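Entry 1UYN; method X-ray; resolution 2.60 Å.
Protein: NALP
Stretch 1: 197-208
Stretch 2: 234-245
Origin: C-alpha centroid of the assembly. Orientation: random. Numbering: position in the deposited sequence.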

# COMPACT_ATOMS: atom_id res chain seq x y z
N GLY A 197 -3.78 -30.56 11.31
CA GLY A 197 -2.99 -29.35 11.27
C GLY A 197 -1.88 -29.48 10.25
O GLY A 197 -1.31 -30.56 9.98
N TRP A 198 -1.52 -28.32 9.73
CA TRP A 198 -0.77 -28.18 8.52
C TRP A 198 0.50 -27.40 8.79
O TRP A 198 0.52 -26.46 9.58
CB TRP A 198 -1.65 -27.42 7.51
CG TRP A 198 -1.26 -27.67 6.07
CD1 TRP A 198 -1.45 -28.82 5.34
CD2 TRP A 198 -0.59 -26.77 5.22
NE1 TRP A 198 -0.94 -28.66 4.07
CE2 TRP A 198 -0.41 -27.41 3.97
CE3 TRP A 198 -0.13 -25.46 5.38
CZ2 TRP A 198 0.22 -26.80 2.90
CZ3 TRP A 198 0.48 -24.86 4.33
CH2 TRP A 198 0.66 -25.53 3.09
N SER A 199 1.58 -27.81 8.15
CA SER A 199 2.79 -27.04 8.22
C SER A 199 3.11 -26.54 6.83
O SER A 199 2.69 -27.13 5.84
CB SER A 199 3.93 -27.87 8.82
OG SER A 199 4.55 -28.77 7.89
N GLY A 200 3.83 -25.43 6.76
CA GLY A 200 4.28 -24.91 5.50
C GLY A 200 5.68 -24.36 5.53
O GLY A 200 6.10 -23.74 6.49
N ASN A 201 6.38 -24.55 4.42
CA ASN A 201 7.77 -24.15 4.26
C ASN A 201 7.88 -22.68 3.92
O ASN A 201 6.90 -22.05 3.53
CB ASN A 201 8.45 -24.90 3.13
CG ASN A 201 8.67 -26.38 3.41
OD1 ASN A 201 8.54 -26.89 4.52
ND2 ASN A 201 9.03 -27.06 2.38
N SER A 202 9.08 -22.15 4.10
CA SER A 202 9.40 -20.78 3.75
C SER A 202 9.30 -20.57 2.28
O SER A 202 9.37 -21.48 1.50
CB SER A 202 10.80 -20.39 4.22
OG SER A 202 11.77 -21.17 3.56
N LEU A 203 9.19 -19.32 1.94
CA LEU A 203 8.78 -18.91 0.66
C LEU A 203 9.46 -17.54 0.38
O LEU A 203 9.37 -16.66 1.18
CB LEU A 203 7.25 -18.74 0.68
CG LEU A 203 6.67 -18.02 -0.53
CD1 LEU A 203 6.76 -19.03 -1.68
CD2 LEU A 203 5.26 -17.56 -0.30
N THR A 204 10.19 -17.44 -0.73
CA THR A 204 10.66 -16.20 -1.27
C THR A 204 9.90 -15.92 -2.56
O THR A 204 9.78 -16.79 -3.40
CB THR A 204 12.14 -16.32 -1.61
OG1 THR A 204 12.93 -16.22 -0.41
CG2 THR A 204 12.56 -15.09 -2.38
N GLU A 205 9.41 -14.70 -2.76
CA GLU A 205 8.74 -14.41 -4.04
C GLU A 205 8.90 -12.94 -4.45
O GLU A 205 8.50 -12.05 -3.74
CB GLU A 205 7.31 -14.86 -3.94
CG GLU A 205 6.41 -14.52 -5.10
CD GLU A 205 6.49 -15.49 -6.25
OE1 GLU A 205 7.25 -16.48 -6.15
OE2 GLU A 205 5.79 -15.25 -7.27
N GLY A 206 9.49 -12.70 -5.61
CA GLY A 206 9.71 -11.38 -6.10
C GLY A 206 8.83 -11.04 -7.28
O GLY A 206 8.91 -11.76 -8.31
N THR A 207 8.09 -9.91 -7.18
CA THR A 207 7.18 -9.48 -8.22
C THR A 207 7.39 -8.01 -8.69
O THR A 207 7.30 -7.05 -7.93
CB THR A 207 5.75 -9.64 -7.71
OG1 THR A 207 5.53 -10.99 -7.29
CG2 THR A 207 4.75 -9.49 -8.83
N LEU A 208 7.68 -7.86 -9.97
CA LEU A 208 7.66 -6.57 -10.63
C LEU A 208 6.27 -6.16 -10.98
O LEU A 208 5.50 -6.97 -11.49
CB LEU A 208 8.46 -6.64 -11.91
CG LEU A 208 8.97 -5.32 -12.48
CD1 LEU A 208 9.89 -4.60 -11.53
CD2 LEU A 208 9.73 -5.71 -13.73
N ARG A 234 -0.43 -3.48 -12.66
CA ARG A 234 -0.48 -4.84 -13.15
C ARG A 234 0.79 -5.58 -12.77
O ARG A 234 1.87 -5.08 -12.99
CB ARG A 234 -0.60 -4.85 -14.66
CG ARG A 234 -0.88 -6.21 -15.27
CD ARG A 234 -0.90 -6.13 -16.74
NE ARG A 234 -1.68 -7.19 -17.40
CZ ARG A 234 -1.20 -8.38 -17.61
NH1 ARG A 234 0.02 -8.73 -17.19
NH2 ARG A 234 -1.95 -9.24 -18.23
N ASP A 235 0.67 -6.79 -12.26
CA ASP A 235 1.88 -7.54 -12.01
C ASP A 235 2.47 -7.91 -13.36
O ASP A 235 1.76 -8.20 -14.31
CB ASP A 235 1.61 -8.75 -11.12
CG ASP A 235 1.19 -8.37 -9.71
OD1 ASP A 235 1.30 -7.20 -9.30
OD2 ASP A 235 0.70 -9.17 -8.91
N LEU A 236 3.77 -7.78 -13.47
CA LEU A 236 4.45 -8.06 -14.72
C LEU A 236 4.96 -9.48 -14.75
O LEU A 236 5.30 -9.99 -15.82
CB LEU A 236 5.58 -7.02 -14.97
CG LEU A 236 5.05 -5.58 -14.95
CD1 LEU A 236 6.13 -4.57 -15.30
CD2 LEU A 236 3.85 -5.48 -15.90
N ASN A 237 4.97 -10.12 -13.58
CA ASN A 237 5.31 -11.54 -13.42
C ASN A 237 4.46 -12.21 -12.38
O ASN A 237 3.47 -11.67 -11.94
CB ASN A 237 6.80 -11.74 -13.12
CG ASN A 237 7.23 -11.24 -11.74
OD1 ASN A 237 6.83 -10.15 -11.29
ND2 ASN A 237 8.12 -12.00 -11.09
N GLY A 238 4.83 -13.41 -11.99
CA GLY A 238 4.02 -14.19 -11.07
C GLY A 238 4.00 -13.69 -9.65
O GLY A 238 4.99 -13.17 -9.12
N ARG A 239 2.84 -13.81 -9.03
CA ARG A 239 2.72 -13.43 -7.63
C ARG A 239 1.99 -14.56 -6.99
O ARG A 239 0.80 -14.52 -6.81
CB ARG A 239 1.97 -12.13 -7.46
CG ARG A 239 2.06 -11.58 -6.05
CD ARG A 239 1.14 -10.42 -5.79
NE ARG A 239 1.57 -9.15 -6.41
CZ ARG A 239 2.50 -8.31 -5.90
NH1 ARG A 239 3.17 -8.62 -4.78
NH2 ARG A 239 2.78 -7.19 -6.53
N ASP A 240 2.75 -15.61 -6.70
CA ASP A 240 2.26 -16.82 -6.04
C ASP A 240 2.78 -16.83 -4.61
O ASP A 240 4.01 -16.83 -4.38
CB ASP A 240 2.83 -18.02 -6.78
CG ASP A 240 1.97 -19.26 -6.69
OD1 ASP A 240 1.10 -19.37 -5.78
OD2 ASP A 240 2.17 -20.20 -7.52
N TYR A 241 1.85 -16.83 -3.66
CA TYR A 241 2.20 -16.98 -2.27
C TYR A 241 1.69 -18.29 -1.71
O TYR A 241 1.62 -18.47 -0.51
CB TYR A 241 1.67 -15.79 -1.49
CG TYR A 241 2.28 -14.48 -1.92
CD1 TYR A 241 3.64 -14.40 -2.26
CD2 TYR A 241 1.52 -13.33 -1.94
CE1 TYR A 241 4.21 -13.21 -2.68
CE2 TYR A 241 2.07 -12.09 -2.34
CZ TYR A 241 3.43 -12.05 -2.72
OH TYR A 241 4.00 -10.86 -3.12
N THR A 242 1.41 -19.24 -2.58
CA THR A 242 1.05 -20.57 -2.15
C THR A 242 2.28 -21.28 -1.60
O THR A 242 3.27 -21.43 -2.30
CB THR A 242 0.45 -21.34 -3.32
OG1 THR A 242 -0.84 -20.78 -3.61
CG2 THR A 242 0.16 -22.76 -2.94
N VAL A 243 2.20 -21.68 -0.33
CA VAL A 243 3.32 -22.35 0.32
C VAL A 243 3.25 -23.85 0.10
O VAL A 243 2.17 -24.42 0.08
CB VAL A 243 3.39 -22.06 1.85
CG1 VAL A 243 3.35 -20.58 2.11
CG2 VAL A 243 2.30 -22.72 2.58
N THR A 244 4.42 -24.42 -0.13
CA THR A 244 4.68 -25.86 -0.09
C THR A 244 4.65 -26.32 1.34
O THR A 244 5.41 -25.81 2.16
CB THR A 244 6.11 -26.13 -0.58
OG1 THR A 244 6.25 -25.69 -1.93
CG2 THR A 244 6.42 -27.63 -0.58
N GLY A 245 3.83 -27.32 1.65
CA GLY A 245 3.84 -27.95 2.97
C GLY A 245 3.79 -29.44 2.82
O GLY A 245 2.74 -29.97 3.09
O HOH W 1 6.00 -10.88 -4.56

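The two stretches run antiparallel, pairing Gly200 with Gly245 at one end and Leu208 with Leu236 at the other, but they do not form a continuous ladder. Main chain meets main chain directly at the two ends. Asn201 N donates to Thr244 O at 2.8 Å, and Leu236 N donates to Leu208 O at 2.8 Å, both nearly linear. Beside the first bond, Gly245 CA lies 3.2 Å from Ser199 O in a CA-H...O contact. Two glycines make this close passage possible: a CB on Gly245 would clash with Ser199 O and Trp198 CZ2, and one on Gly200 would clash with Val243 CG2.

Between these ends, side chains supply the polar links that backbone pairing does not. Asn237 works as a surrogate peptide, its ND2 donating to Gly206 O at 2.9 Å while its OD1 accepts from Leu208 N at 2.8 Å, the latter at a more bent angle of 132°. One amide thus satisfies a carbonyl and an NH on the strand it faces. Glu205 reaches across so that its OE2 accepts from Asp240 N at 3.1 Å. Glu205 OE2 also sits 2.9 Å from Gly238 O, a pair of acceptors with no bond between them. Gly238 O is served instead by Thr207 OG1, which donates to it at 2.9 Å.

Leu203, Glu205 and Thr207 alternate along the strand with CB toward the second stretch, whereas Thr204 points away. The apolar packing runs from one end of the contact to the other. Val243 CG2 meets the edge of the Trp198 ring, 3.3 Å from Trp198 CH2, a tight apolar contact. Leu203 CD2 packs 4.1 Å from Tyr241 CD1 and 4.3 Å from Val243 CG1, and the aliphatic part of Glu205 continues the cover, with CG 3.5 Å from Tyr241 CE1. At the far end Leu208 CG and Leu236 CD1 make a further apolar contact at 4.1 Å.

Arg239 is held partly from within its own stretch and partly by partners elsewhere in the structure. Arg239 NE forms a salt bridge to Asp235 OD2 at 2.6 Å, Arg239 NH2 donates to Asp235 OD1 at 3.1 Å, and Arg239 NH1 donates to Tyr241 OH at 2.9 Å. With its polar edge engaged, the guanidinium offers a face to Thr207 CG2. A water completes the network, donating to Glu205 O at 2.9 Å and to Thr207 OG1 at 2.8 Å and lying 2.5 Å from Tyr241 OH. The Thr207 hydroxyl therefore both gives and receives, joining the loop carbonyl to the water.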